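Chinitase A (Streptomyces coelicolor, PDB 3EBV) is probably an endochitinase that binds and hydrolyses chitin, seen here as its glycoside hydrolase family 18 catalytic domain. Local coordinates at residues A[170-181]-A[213-224]; A[91-102]-A[128-139]. All coordinates share one frame; numbering follows the deposited sequence.

Contact 1. Residues A[170-181]-A[213-224]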
loop_
_atom_site.group_PDB
_atom_site.type_symbol
_atom_site.label_atom_id
_atom_site.label_comp_id
_atom_site.label_asym_id
_atom_site.label_seq_id
_atom_site.Cartn_x
_atom_site.Cartn_y
_atom_site.Cartn_z
ATOM N N LYS A 170 13.500 -5.818 6.334
ATOM C CA LYS A 170 13.281 -6.568 5.105
ATOM C C LYS A 170 12.775 -7.987 5.322
ATOM O O LYS A 170 11.954 -8.503 4.569
ATOM C CB LYS A 170 14.579 -6.575 4.282
ATOM C CG LYS A 170 14.466 -7.338 2.996
ATOM C CD LYS A 170 15.751 -7.288 2.192
ATOM C CE LYS A 170 15.526 -7.908 0.797
ATOM N NZ LYS A 170 16.854 -8.174 0.089
ATOM N N ASP A 171 13.278 -8.636 6.382
ATOM C CA ASP A 171 12.888 -10.035 6.635
ATOM C C ASP A 171 11.434 -10.208 7.123
ATOM O O ASP A 171 10.943 -11.349 7.146
ATOM C CB ASP A 171 13.833 -10.619 7.679
ATOM C CG ASP A 171 13.878 -9.754 8.915
ATOM O OD1 ASP A 171 14.432 -8.639 8.841
ATOM O OD2 ASP A 171 13.340 -10.145 9.941
ATOM N N ILE A 172 10.745 -9.109 7.464
ATOM C CA ILE A 172 9.327 -9.191 7.871
ATOM C C ILE A 172 8.400 -8.360 6.965
ATOM O O ILE A 172 7.188 -8.271 7.211
ATOM C CB ILE A 172 9.095 -8.761 9.346
ATOM C CG1 ILE A 172 9.635 -7.373 9.638
ATOM C CG2 ILE A 172 9.719 -9.819 10.295
ATOM C CD1 ILE A 172 9.141 -6.799 10.996
ATOM N N LEU A 173 8.981 -7.755 5.915
ATOM C CA LEU A 173 8.263 -6.857 5.018
ATOM C C LEU A 173 7.589 -7.646 3.891
ATOM O O LEU A 173 8.259 -8.432 3.173
ATOM C CB LEU A 173 9.269 -5.886 4.428
ATOM C CG LEU A 173 8.775 -4.967 3.331
ATOM C CD1 LEU A 173 7.770 -3.909 3.853
ATOM C CD2 LEU A 173 10.048 -4.254 2.764
ATOM N N THR A 174 6.281 -7.422 3.698
ATOM C CA THR A 174 5.569 -8.049 2.582
ATOM C C THR A 174 5.822 -7.287 1.264
ATOM O O THR A 174 6.423 -7.844 0.329
ATOM C CB THR A 174 4.057 -8.130 2.859
ATOM O OG1 THR A 174 3.875 -8.750 4.165
ATOM C CG2 THR A 174 3.366 -8.947 1.787
ATOM N N VAL A 175 5.398 -6.011 1.227
ATOM C CA VAL A 175 5.572 -5.246 -0.015
ATOM C C VAL A 175 5.527 -3.766 0.260
ATOM O O VAL A 175 4.779 -3.285 1.130
ATOM C CB VAL A 175 4.512 -5.655 -1.084
ATOM C CG1 VAL A 175 3.070 -5.463 -0.576
ATOM C CG2 VAL A 175 4.710 -4.917 -2.389
ATOM N N VAL A 176 6.372 -3.051 -0.501
ATOM C CA VAL A 176 6.344 -1.583 -0.562
ATOM C C VAL A 176 5.525 -1.224 -1.780
ATOM O O VAL A 176 5.987 -1.374 -2.917
ATOM C CB VAL A 176 7.746 -0.958 -0.669
ATOM C CG1 VAL A 176 7.653 0.555 -0.746
ATOM C CG2 VAL A 176 8.580 -1.333 0.587
ATOM N N ASN A 177 4.296 -0.757 -1.552
ATOM C CA ASN A 177 3.427 -0.246 -2.629
ATOM C C ASN A 177 3.586 1.278 -2.701
ATOM O O ASN A 177 2.792 2.025 -2.123
ATOM C CB ASN A 177 1.957 -0.572 -2.343
ATOM C CG ASN A 177 1.642 -2.066 -2.406
ATOM O OD1 ASN A 177 2.039 -2.769 -3.354
ATOM N ND2 ASN A 177 0.836 -2.557 -1.403
HETATM N N MSE A 178 4.655 1.745 -3.336
HETATM C CA MSE A 178 4.830 3.201 -3.413
HETATM C C MSE A 178 3.682 3.861 -4.187
HETATM O O MSE A 178 3.070 3.239 -5.068
HETATM C CB MSE A 178 6.194 3.577 -4.055
HETATM C CG MSE A 178 6.417 5.079 -4.061
HETATM SE SE MSE A 178 8.312 5.449 -4.490
HETATM C CE MSE A 178 8.306 5.072 -6.378
ATOM N N GLN A 179 3.403 5.126 -3.808
ATOM C CA GLN A 179 2.358 5.900 -4.463
ATOM C C GLN A 179 3.024 6.648 -5.638
ATOM O O GLN A 179 3.656 7.711 -5.474
ATOM C CB GLN A 179 1.765 6.931 -3.483
ATOM C CG GLN A 179 1.158 6.299 -2.246
ATOM C CD GLN A 179 0.622 7.381 -1.305
ATOM O OE1 GLN A 179 -0.048 8.331 -1.736
ATOM N NE2 GLN A 179 0.937 7.244 -0.021
ATOM N N TYR A 180 2.905 6.055 -6.836
ATOM C CA TYR A 180 3.522 6.679 -8.032
ATOM C C TYR A 180 2.595 7.776 -8.601
ATOM O O TYR A 180 2.176 7.752 -9.791
ATOM C CB TYR A 180 3.785 5.609 -9.120
ATOM C CG TYR A 180 4.842 4.593 -8.758
ATOM C CD1 TYR A 180 6.103 4.612 -9.361
ATOM C CD2 TYR A 180 4.566 3.583 -7.823
ATOM C CE1 TYR A 180 7.070 3.636 -9.063
ATOM C CE2 TYR A 180 5.528 2.644 -7.485
ATOM C CZ TYR A 180 6.785 2.654 -8.113
ATOM O OH TYR A 180 7.730 1.718 -7.758
ATOM N N TYR A 181 2.171 8.686 -7.711
ATOM C CA TYR A 181 1.135 9.666 -8.086
ATOM C C TYR A 181 1.115 10.783 -7.059
ATOM O O TYR A 181 1.792 10.718 -6.030
ATOM C CB TYR A 181 -0.245 8.994 -8.213
ATOM C CG TYR A 181 -0.700 8.224 -6.982
ATOM C CD1 TYR A 181 -1.444 8.843 -5.960
ATOM C CD2 TYR A 181 -0.490 6.860 -6.884
ATOM C CE1 TYR A 181 -1.889 8.099 -4.830
ATOM C CE2 TYR A 181 -0.958 6.108 -5.782
ATOM C CZ TYR A 181 -1.651 6.735 -4.769
ATOM O OH TYR A 181 -2.045 5.991 -3.701
ATOM N N GLY A 213 18.203 -3.033 -2.820
ATOM C CA GLY A 213 18.217 -4.011 -1.711
ATOM C C GLY A 213 16.881 -4.621 -1.331
ATOM O O GLY A 213 16.833 -5.455 -0.422
ATOM N N LEU A 214 15.800 -4.221 -1.987
ATOM C CA LEU A 214 14.478 -4.863 -1.803
ATOM C C LEU A 214 14.327 -6.006 -2.787
ATOM O O LEU A 214 14.762 -5.899 -3.959
ATOM C CB LEU A 214 13.340 -3.846 -1.947
ATOM C CG LEU A 214 13.353 -2.752 -0.874
ATOM C CD1 LEU A 214 12.256 -1.756 -1.209
ATOM C CD2 LEU A 214 13.126 -3.324 0.539
ATOM N N ALA A 215 13.738 -7.118 -2.337
ATOM C CA ALA A 215 13.460 -8.241 -3.240
ATOM C C ALA A 215 12.324 -7.855 -4.226
ATOM O O ALA A 215 11.494 -6.989 -3.907
ATOM C CB ALA A 215 13.041 -9.506 -2.436
ATOM N N PRO A 216 12.279 -8.483 -5.399
ATOM C CA PRO A 216 11.188 -8.164 -6.330
ATOM C C PRO A 216 9.819 -8.378 -5.691
ATOM O O PRO A 216 8.891 -7.606 -5.964
ATOM C CB PRO A 216 11.445 -9.109 -7.515
ATOM C CG PRO A 216 12.962 -9.260 -7.497
ATOM C CD PRO A 216 13.284 -9.381 -6.022
ATOM N N SER A 217 9.669 -9.407 -4.845
ATOM C CA SER A 217 8.387 -9.639 -4.205
ATOM C C SER A 217 8.019 -8.536 -3.231
ATOM O O SER A 217 6.875 -8.540 -2.718
ATOM C CB SER A 217 8.380 -10.955 -3.413
ATOM O OG SER A 217 9.357 -10.904 -2.413
ATOM N N GLN A 218 8.955 -7.620 -2.962
ATOM C CA GLN A 218 8.698 -6.540 -2.005
ATOM C C GLN A 218 8.416 -5.194 -2.707
ATOM O O GLN A 218 8.356 -4.172 -2.030
ATOM C CB GLN A 218 9.878 -6.374 -1.033
ATOM C CG GLN A 218 9.975 -7.604 -0.140
ATOM C CD GLN A 218 11.196 -7.598 0.729
ATOM O OE1 GLN A 218 12.319 -7.305 0.292
ATOM N NE2 GLN A 218 10.992 -7.985 1.993
ATOM N N VAL A 219 8.220 -5.226 -4.031
ATOM C CA VAL A 219 7.989 -3.976 -4.794
ATOM C C VAL A 219 6.661 -4.062 -5.546
ATOM O O VAL A 219 6.423 -5.021 -6.291
ATOM C CB VAL A 219 9.140 -3.745 -5.796
ATOM C CG1 VAL A 219 8.884 -2.487 -6.667
ATOM C CG2 VAL A 219 10.482 -3.575 -5.040
ATOM N N GLY A 220 5.775 -3.087 -5.259
ATOM C CA GLY A 220 4.441 -3.030 -5.908
ATOM C C GLY A 220 4.244 -1.638 -6.520
ATOM O O GLY A 220 4.720 -0.636 -5.970
ATOM N N LEU A 221 3.511 -1.603 -7.646
ATOM C CA LEU A 221 3.270 -0.326 -8.352
ATOM C C LEU A 221 1.907 0.236 -7.902
ATOM O O LEU A 221 0.870 -0.307 -8.302
ATOM C CB LEU A 221 3.275 -0.530 -9.896
ATOM C CG LEU A 221 4.550 -1.218 -10.430
ATOM C CD1 LEU A 221 4.391 -1.229 -11.923
ATOM C CD2 LEU A 221 5.798 -0.440 -10.091
ATOM N N GLY A 222 1.940 1.328 -7.119
ATOM C CA GLY A 222 0.678 1.945 -6.622
ATOM C C GLY A 222 0.250 3.114 -7.523
ATOM O O GLY A 222 1.019 4.019 -7.778
ATOM N N LEU A 223 -1.010 3.056 -7.960
ATOM C CA LEU A 223 -1.560 4.066 -8.886
ATOM C C LEU A 223 -2.947 4.501 -8.423
ATOM O O LEU A 223 -3.636 3.769 -7.708
ATOM C CB LEU A 223 -1.727 3.465 -10.302
ATOM C CG LEU A 223 -0.523 3.415 -11.260
ATOM C CD1 LEU A 223 0.077 4.789 -11.446
ATOM C CD2 LEU A 223 0.542 2.364 -10.759
ATOM N N PRO A 224 -3.410 5.672 -8.907
ATOM C CA PRO A 224 -4.817 6.059 -8.646
ATOM C C PRO A 224 -5.738 5.169 -9.494
ATOM O O PRO A 224 -5.421 4.856 -10.672
ATOM C CB PRO A 224 -4.891 7.528 -9.154
ATOM C CG PRO A 224 -3.439 7.984 -9.294
ATOM C CD PRO A 224 -2.737 6.674 -9.729
HETATM O O HOH W 1 7.890 -10.278 0.193
HETATM O O HOH W 2 7.136 0.553 -5.269
#
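Gln218 crosses Lys170 at about a right angle just ahead of two neighbouring parallel strands, 175-179 and 219-224, of the TIM barrel of glycoside hydrolase family 18. The Gln218 chain runs out extended, and its amide is held by three hydrogen bonds: NE2 gives a nearly straight bond (170°) to Leu173 O at 3.0 Å and a more bent one to Lys170 O at 2.8 Å, the latter on a carbonyl lone pair, while OE1 accepts Ala215 N on a lone pair of its own. Both acceptors of NE2 lie in or close to the amide plane, which holds the group flat; NE2 facing two carbonyls and OE1 facing an N-H fix its flip. In the conformer described, Lys170 is fully stretched with CG anti to N (chi1 179°), passes its CE beside Gln218 OE1 and brings NZ to Gly213 O, approaching from above that carbonyl's plane. Leu214 closes the apolar side, its two methyls splitting between Leu173 CD2 and Val176 CG2.

Further along, the strands pair through their backbones: Val176 N bonds to Gln218 O, Gly220 N to Val176 O and Tyr180 N to Gly222 O. Gly220 fits closely against Asn177, whose OD1 lies 3.5 Å from Gly220 CA, on the face to which a CB at this glycine would point. Tyr180 turns its ring edge to Gly220 O and sets Leu221 CD2 obliquely against CZ, while Leu202 and Ala206 of helix 199-210 touch the Tyr180 side chain. Tyr181 and Pro224 slide past each other in opposite directions, Pro224 N lying over one face of the tyrosine ring; the edge of that ring meets Gly222 O, 3.3 Å from Tyr181 CD2.

Contact 2. Residues A[91-102]-A[128-139]; sequences VNSSASATNFAN and YMTQALRALSAK
Ala97 and Ala132 bring two successive helices of the TIM barrel's outer layer close together, CB to CB 3.7 Å; the axes of segments 94-102 and 128-139 approach to 8.1 Å at 35°, both running the same general way, as expected of an alpha-beta-alpha succession through strand 115-120. Small residues make this tight seam: Ala101 enters as a knob into the hole formed by Ala132, Ala135, Leu136 and Lys139, with its CB 3.6 Å from Ala135 CB. On the buried side, Met129 bends at chi2 and chi3 and brings SE within 4.0 Å of Phe100 CE2, an oblique Met-aromatic contact, while its CE stands over one face of the ring and also touches Val91 CG2. Tyr128 covers the turn before the first helix: Ser93 N and CA lie over one face of its ring, and CD1 comes 3.3 Å from Ser93 C. Losing this ring to an alanine would probably uncover the backbone of Asn92 and Ser93 and weaken the hold on the start of the helix.

The outer side is looser and polar. Gln131, extended with CG anti to N (chi1 178°), gives NE2 to Ser94 OG at 3.0 Å with the acceptor near its amide plane, and the same nitrogen reaches Thr98 OG1 through a water. At the far end Lys139, bent at chi4, donates from NZ almost straight along the C=O of Asn102, 2.9 Å from OD1, between two exposed residues.

Beneath the seam, strand 115-120 receives Phe100 and Leu133 on Ile118, Met129 on Leu120 and Leu136 on Val116; helix 161-168 follows alongside, its Thr165 touching Met129 and Leu133.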
loop_
_atom_site.group_PDB
_atom_site.type_symbol
_atom_site.label_atom_id
_atom_site.label_comp_id
_atom_site.label_asym_id
_atom_site.label_seq_id
_atom_site.Cartn_x
_atom_site.Cartn_y
_atom_site.Cartn_z
ATOM N N VAL A 91 5.784 8.554 15.315
ATOM C CA VAL A 91 6.535 7.470 15.974
ATOM C C VAL A 91 7.997 7.937 15.965
ATOM O O VAL A 91 8.735 7.748 14.975
ATOM C CB VAL A 91 6.320 6.105 15.287
ATOM C CG1 VAL A 91 7.130 4.999 15.979
ATOM C CG2 VAL A 91 4.830 5.722 15.309
ATOM N N ASN A 92 8.380 8.629 17.035
ATOM C CA ASN A 92 9.657 9.328 17.066
ATOM C C ASN A 92 10.317 9.261 18.456
ATOM O O ASN A 92 11.108 10.125 18.821
ATOM C CB ASN A 92 9.464 10.770 16.624
ATOM C CG ASN A 92 8.439 11.503 17.466
ATOM O OD1 ASN A 92 8.016 11.025 18.524
ATOM N ND2 ASN A 92 8.019 12.684 16.983
ATOM N N SER A 93 10.000 8.213 19.211
ATOM C CA SER A 93 10.609 8.009 20.541
ATOM C C SER A 93 10.391 6.544 20.888
ATOM O O SER A 93 9.611 5.841 20.238
ATOM C CB SER A 93 9.913 8.873 21.584
ATOM O OG SER A 93 8.561 8.480 21.682
ATOM N N SER A 94 11.056 6.050 21.949
ATOM C CA SER A 94 10.801 4.720 22.393
ATOM C C SER A 94 9.352 4.537 22.886
ATOM O O SER A 94 8.701 3.556 22.569
ATOM C CB SER A 94 11.790 4.364 23.514
ATOM O OG SER A 94 11.601 3.040 23.896
ATOM N N ALA A 95 8.895 5.501 23.672
ATOM C CA ALA A 95 7.532 5.422 24.199
ATOM C C ALA A 95 6.473 5.374 23.073
ATOM O O ALA A 95 5.564 4.528 23.112
ATOM C CB ALA A 95 7.262 6.585 25.144
ATOM N N SER A 96 6.633 6.237 22.064
ATOM C CA SER A 96 5.668 6.260 20.950
ATOM C C SER A 96 5.801 4.999 20.082
ATOM O O SER A 96 4.802 4.456 19.573
ATOM C CB SER A 96 5.760 7.553 20.143
ATOM O OG SER A 96 7.056 7.744 19.512
ATOM N N ALA A 97 7.028 4.483 19.915
ATOM C CA ALA A 97 7.189 3.172 19.270
ATOM C C ALA A 97 6.435 2.004 19.989
ATOM O O ALA A 97 5.780 1.154 19.357
ATOM C CB ALA A 97 8.699 2.840 19.113
ATOM N N THR A 98 6.558 1.962 21.328
ATOM C CA THR A 98 5.831 0.975 22.124
ATOM C C THR A 98 4.308 1.194 22.064
ATOM O O THR A 98 3.576 0.229 21.918
ATOM C CB THR A 98 6.328 1.021 23.590
ATOM O OG1 THR A 98 7.688 0.605 23.582
ATOM C CG2 THR A 98 5.498 0.117 24.509
ATOM N N ASN A 99 3.885 2.457 22.124
ATOM C CA ASN A 99 2.437 2.764 22.017
ATOM C C ASN A 99 1.886 2.369 20.648
ATOM O O ASN A 99 0.769 1.870 20.526
ATOM C CB ASN A 99 2.154 4.239 22.276
ATOM C CG ASN A 99 2.466 4.655 23.714
ATOM O OD1 ASN A 99 2.538 3.789 24.603
ATOM N ND2 ASN A 99 2.726 5.926 23.919
ATOM N N PHE A 100 2.699 2.562 19.605
ATOM C CA PHE A 100 2.273 2.158 18.273
ATOM C C PHE A 100 2.110 0.656 18.186
ATOM O O PHE A 100 1.099 0.144 17.742
ATOM C CB PHE A 100 3.347 2.604 17.260
ATOM C CG PHE A 100 2.984 2.320 15.815
ATOM C CD1 PHE A 100 2.157 3.218 15.109
ATOM C CD2 PHE A 100 3.460 1.177 15.173
ATOM C CE1 PHE A 100 1.860 2.949 13.732
ATOM C CE2 PHE A 100 3.138 0.925 13.808
ATOM C CZ PHE A 100 2.334 1.798 13.121
ATOM N N ALA A 101 3.139 -0.099 18.599
ATOM C CA ALA A 101 3.061 -1.554 18.537
ATOM C C ALA A 101 1.888 -2.098 19.363
ATOM O O ALA A 101 1.152 -2.972 18.905
ATOM C CB ALA A 101 4.377 -2.202 19.015
ATOM N N ASN A 102 1.743 -1.582 20.590
ATOM C CA ASN A 102 0.642 -2.040 21.459
ATOM C C ASN A 102 -0.735 -1.773 20.855
ATOM O O ASN A 102 -1.609 -2.656 20.849
ATOM C CB ASN A 102 0.732 -1.370 22.835
ATOM C CG ASN A 102 1.828 -1.976 23.715
ATOM O OD1 ASN A 102 2.277 -3.086 23.474
ATOM N ND2 ASN A 102 2.247 -1.232 24.739
ATOM N N TYR A 128 12.863 5.059 15.078
ATOM C CA TYR A 128 11.755 4.662 15.983
ATOM C C TYR A 128 10.699 3.800 15.289
ATOM O O TYR A 128 10.116 2.910 15.897
ATOM C CB TYR A 128 11.191 5.858 16.788
ATOM C CG TYR A 128 12.330 6.388 17.623
ATOM C CD1 TYR A 128 12.753 5.657 18.725
ATOM C CD2 TYR A 128 13.065 7.504 17.240
ATOM C CE1 TYR A 128 13.847 6.075 19.451
ATOM C CE2 TYR A 128 14.194 7.931 17.977
ATOM C CZ TYR A 128 14.563 7.165 19.080
ATOM O OH TYR A 128 15.681 7.498 19.820
HETATM N N MSE A 129 10.516 4.010 13.979
HETATM C CA MSE A 129 9.598 3.114 13.295
HETATM C C MSE A 129 10.156 1.679 13.180
HETATM O O MSE A 129 9.415 0.683 13.231
HETATM C CB MSE A 129 9.248 3.638 11.883
HETATM C CG MSE A 129 8.196 2.766 11.137
HETATM SE SE MSE A 129 6.487 2.462 12.142
HETATM C CE MSE A 129 5.621 4.211 11.817
ATOM N N THR A 130 11.492 1.531 13.034
ATOM C CA THR A 130 12.070 0.184 13.009
ATOM C C THR A 130 11.831 -0.489 14.382
ATOM O O THR A 130 11.384 -1.627 14.431
ATOM C CB THR A 130 13.598 0.223 12.674
ATOM O OG1 THR A 130 13.767 0.799 11.348
ATOM C CG2 THR A 130 14.196 -1.180 12.711
ATOM N N GLN A 131 12.086 0.269 15.449
ATOM C CA GLN A 131 11.855 -0.289 16.787
ATOM C C GLN A 131 10.384 -0.685 16.950
ATOM O O GLN A 131 10.083 -1.788 17.434
ATOM C CB GLN A 131 12.216 0.748 17.813
ATOM C CG GLN A 131 11.962 0.253 19.280
ATOM C CD GLN A 131 12.322 1.293 20.319
ATOM O OE1 GLN A 131 13.147 2.196 20.106
ATOM N NE2 GLN A 131 11.695 1.150 21.512
ATOM N N ALA A 132 9.489 0.204 16.502
ATOM C CA ALA A 132 8.035 -0.053 16.622
ATOM C C ALA A 132 7.622 -1.317 15.866
ATOM O O ALA A 132 6.859 -2.160 16.358
ATOM C CB ALA A 132 7.234 1.148 16.146
ATOM N N LEU A 133 8.128 -1.447 14.641
ATOM C CA LEU A 133 7.751 -2.594 13.830
ATOM C C LEU A 133 8.298 -3.931 14.395
ATOM O O LEU A 133 7.644 -4.974 14.269
ATOM C CB LEU A 133 8.170 -2.408 12.340
ATOM C CG LEU A 133 7.348 -1.318 11.633
ATOM C CD1 LEU A 133 7.971 -1.095 10.230
ATOM C CD2 LEU A 133 5.864 -1.665 11.523
ATOM N N ARG A 134 9.512 -3.893 14.963
ATOM C CA ARG A 134 10.022 -5.118 15.610
ATOM C C ARG A 134 9.194 -5.480 16.841
ATOM O O ARG A 134 8.924 -6.657 17.060
ATOM C CB ARG A 134 11.502 -4.937 15.985
ATOM C CG ARG A 134 12.449 -4.893 14.753
ATOM C CD ARG A 134 12.367 -6.123 13.933
ATOM N NE ARG A 134 13.324 -6.080 12.817
ATOM C CZ ARG A 134 13.467 -7.033 11.890
ATOM N NH1 ARG A 134 12.676 -8.112 11.876
ATOM N NH2 ARG A 134 14.383 -6.888 10.917
ATOM N N ALA A 135 8.794 -4.465 17.600
ATOM C CA ALA A 135 7.915 -4.733 18.779
ATOM C C ALA A 135 6.582 -5.351 18.334
ATOM O O ALA A 135 6.071 -6.321 18.915
ATOM C CB ALA A 135 7.694 -3.463 19.560
ATOM N N LEU A 136 6.013 -4.800 17.257
ATOM C CA LEU A 136 4.747 -5.304 16.711
ATOM C C LEU A 136 4.910 -6.711 16.172
ATOM O O LEU A 136 4.088 -7.594 16.427
ATOM C CB LEU A 136 4.252 -4.373 15.594
ATOM C CG LEU A 136 2.924 -4.739 14.936
ATOM C CD1 LEU A 136 1.748 -4.931 15.921
ATOM C CD2 LEU A 136 2.549 -3.677 13.850
ATOM N N SER A 137 5.977 -6.952 15.395
ATOM C CA SER A 137 6.256 -8.277 14.871
ATOM C C SER A 137 6.401 -9.348 15.991
ATOM O O SER A 137 5.968 -10.489 15.821
ATOM C CB SER A 137 7.549 -8.223 14.003
ATOM O OG SER A 137 7.915 -9.475 13.458
ATOM N N ALA A 138 7.039 -8.941 17.094
ATOM C CA ALA A 138 7.207 -9.866 18.251
ATOM C C ALA A 138 5.825 -10.304 18.771
ATOM O O ALA A 138 5.652 -11.468 19.173
ATOM C CB ALA A 138 8.039 -9.213 19.331
ATOM N N LYS A 139 4.844 -9.405 18.740
ATOM C CA LYS A 139 3.470 -9.742 19.185
ATOM C C LYS A 139 2.688 -10.592 18.185
ATOM O O LYS A 139 1.964 -11.533 18.565
ATOM C CB LYS A 139 2.671 -8.487 19.527
ATOM C CG LYS A 139 3.307 -7.595 20.557
ATOM C CD LYS A 139 2.556 -6.269 20.667
ATOM C CE LYS A 139 3.297 -5.295 21.535
ATOM N NZ LYS A 139 3.284 -5.795 22.951
HETATM O O HOH W 3 9.262 -0.360 21.467
#

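Contact 1 lies in the barrel wall, its centre about 8 Å from the centre of the chain and buried, whereas contact 2 belongs to the outer layer of helices, its centre about 20 Å from the centre of the chain and partly exposed. The first joins neighbouring strands mainly by backbone bonds, with glycines and a clamped glutamine amide; the second joins neighbouring helices by alanine packing, with polar bonds at its rim. They hold different elements, in series along the chain, yet they touch: Asp171 OD1 forms a 2.7 Å salt bridge with Arg134 NH2, and Ile172 packs on Leu133, Arg134 and Ser137, tying helix 126-140 to the turn that leads into strand 175-179.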